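Side-chain contact in O-ureido-L-serine synthase (Streptomyces lavendulae, PDB 3X44), which makes O-ureido-L-serine, a D-cycloserine precursor, from O-acetyl-L-serine and hydroxyurea with the help of pyridoxal 5'-phosphate, and can also make L-cysteine from sulfide: residues D95-S98 with V99-K103. The protein carries 1 engineered substitution. Numbering follows the deposited sequence.
Sequences DTYS and VERRK
With OG of Ser98 set between its own backbone N and carbonyl carbon (chi1 82°) and CG of Arg101 beside the backbone N (chi1 -79°), the hydroxyl comes to lie alongside the arginine chain, which runs extended from CG to NE. NH1 of Arg101 can then donate to Ser98 OG at 3.2 Å in a fairly straight bond (156°), the oxygen meeting the edge of the guanidinium near its plane; the same hydroxyl is also hydrogen-bonded to Arg296 O. Nearer the backbone, CD of Arg101 packs against Tyr97 CB, 3.7 Å away. The backbone reinforces the turn: Arg101 N donates to Ser98 O at 3.0 Å. Ser98 thus meets the first turn of helix 99-107 through both its hydroxyl and its carbonyl, while Ser98 CB lies 3.3 Å from Glu100 OE1, a carboxylate oxygen that bonds Ser299. Arg102, one residue further on, reaches back along the loop instead. Its NH1 makes a short but bent, weak bond of 2.8 Å to Asp95 O, and NE donates to a water that in turn donates to Tyr97 O, also at 2.8 Å. NH2 is taken by Glu308 O of the second subunit. This is the strand-loop-helix passage that follows strand 88-94, and its two consecutive arginines serve different surroundings. The side chain of Arg101, further bonded to Ser71 O and Tyr297, lies about 4 Å from that of Asn73, which binds pyridoxal 5'-phosphate. Each guanidinium shares its N-H groups among several neutral oxygens, which fixes its rotation, Arg101 close to the bound adduct and Arg102 at the subunit interface.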
loop_
_atom_site.group_PDB
_atom_site.type_symbol
_atom_site.label_atom_id
_atom_site.label_comp_id
_atom_site.label_asym_id
_atom_site.label_seq_id
_atom_site.Cartn_x
_atom_site.Cartn_y
_atom_site.Cartn_z
ATOM N N ASP A 95 -5.360 37.663 -11.497
ATOM C CA ASP A 95 -5.935 37.430 -12.818
ATOM C C ASP A 95 -4.978 36.859 -13.857
ATOM O O ASP A 95 -5.407 36.512 -14.962
ATOM C CB ASP A 95 -6.525 38.725 -13.365
ATOM C CG ASP A 95 -5.482 39.821 -13.519
ATOM O OD1 ASP A 95 -4.279 39.564 -13.275
ATOM O OD2 ASP A 95 -5.875 40.943 -13.883
ATOM N N THR A 96 -3.695 36.757 -13.514
ATOM C CA THR A 96 -2.707 36.243 -14.455
ATOM C C THR A 96 -2.419 34.746 -14.358
ATOM O O THR A 96 -1.757 34.188 -15.235
ATOM C CB THR A 96 -1.374 37.013 -14.336
ATOM O OG1 THR A 96 -1.007 37.138 -12.958
ATOM C CG2 THR A 96 -1.516 38.406 -14.948
ATOM N N TYR A 97 -2.910 34.097 -13.303
ATOM C CA TYR A 97 -2.698 32.656 -13.138
ATOM C C TYR A 97 -3.514 31.927 -14.214
ATOM O O TYR A 97 -4.514 32.451 -14.690
ATOM C CB TYR A 97 -3.097 32.227 -11.718
ATOM C CG TYR A 97 -2.075 32.686 -10.700
ATOM C CD1 TYR A 97 -2.340 33.759 -9.852
ATOM C CD2 TYR A 97 -0.804 32.104 -10.656
ATOM C CE1 TYR A 97 -1.354 34.247 -8.984
ATOM C CE2 TYR A 97 0.178 32.588 -9.795
ATOM C CZ TYR A 97 -0.106 33.658 -8.967
ATOM O OH TYR A 97 0.868 34.145 -8.132
ATOM N N SER A 98 -3.087 30.728 -14.596
ATOM C CA SER A 98 -3.757 29.994 -15.674
ATOM C C SER A 98 -5.262 29.810 -15.513
ATOM O O SER A 98 -5.762 29.593 -14.411
ATOM C CB SER A 98 -3.080 28.635 -15.895
ATOM O OG SER A 98 -3.533 27.668 -14.971
ATOM N N VAL A 99 -5.974 29.894 -16.635
ATOM C CA VAL A 99 -7.423 29.760 -16.634
ATOM C C VAL A 99 -7.862 28.386 -16.145
ATOM O O VAL A 99 -8.948 28.249 -15.576
ATOM C CB VAL A 99 -8.024 30.063 -18.040
ATOM C CG1 VAL A 99 -7.499 29.068 -19.083
ATOM C CG2 VAL A 99 -9.545 30.021 -17.971
ATOM N N GLU A 100 -7.010 27.379 -16.342
ATOM C CA GLU A 100 -7.311 26.025 -15.883
ATOM C C GLU A 100 -7.612 26.076 -14.384
ATOM O O GLU A 100 -8.480 25.357 -13.883
ATOM C CB GLU A 100 -6.123 25.088 -16.142
ATOM C CG GLU A 100 -5.979 24.643 -17.603
ATOM C CD GLU A 100 -4.968 25.490 -18.370
ATOM O OE1 GLU A 100 -4.722 26.638 -17.948
ATOM O OE2 GLU A 100 -4.423 25.014 -19.393
ATOM N N ARG A 101 -6.879 26.929 -13.676
ATOM C CA ARG A 101 -7.071 27.103 -12.240
ATOM C C ARG A 101 -8.469 27.666 -11.976
ATOM O O ARG A 101 -9.173 27.199 -11.080
ATOM C CB ARG A 101 -6.025 28.062 -11.679
ATOM C CG ARG A 101 -4.654 27.453 -11.458
ATOM C CD ARG A 101 -3.574 28.529 -11.515
ATOM N NE ARG A 101 -2.366 28.096 -10.823
ATOM C CZ ARG A 101 -1.448 27.298 -11.358
ATOM N NH1 ARG A 101 -1.599 26.848 -12.599
ATOM N NH2 ARG A 101 -0.394 26.931 -10.645
ATOM N N ARG A 102 -8.869 28.675 -12.746
ATOM C CA ARG A 102 -10.199 29.256 -12.569
ATOM C C ARG A 102 -11.284 28.202 -12.812
ATOM O O ARG A 102 -12.257 28.102 -12.063
ATOM C CB ARG A 102 -10.435 30.409 -13.549
ATOM C CG ARG A 102 -9.588 31.655 -13.331
ATOM C CD ARG A 102 -9.862 32.628 -14.466
ATOM N NE ARG A 102 -8.851 33.671 -14.573
ATOM C CZ ARG A 102 -9.028 34.818 -15.220
ATOM N NH1 ARG A 102 -8.048 35.711 -15.263
ATOM N NH2 ARG A 102 -10.181 35.075 -15.820
ATOM N N LYS A 103 -11.109 27.418 -13.866
ATOM C CA LYS A 103 -12.093 26.411 -14.213
ATOM C C LYS A 103 -12.155 25.281 -13.203
ATOM O O LYS A 103 -13.239 24.775 -12.895
ATOM C CB LYS A 103 -11.799 25.849 -15.606
ATOM C CG LYS A 103 -12.258 26.760 -16.735
ATOM C CD LYS A 103 -11.981 26.143 -18.095
ATOM C CE LYS A 103 -12.440 27.059 -19.218
ATOM N NZ LYS A 103 -13.232 26.312 -20.226
HETATM O O HOH W 1 -6.455 33.798 -13.194
#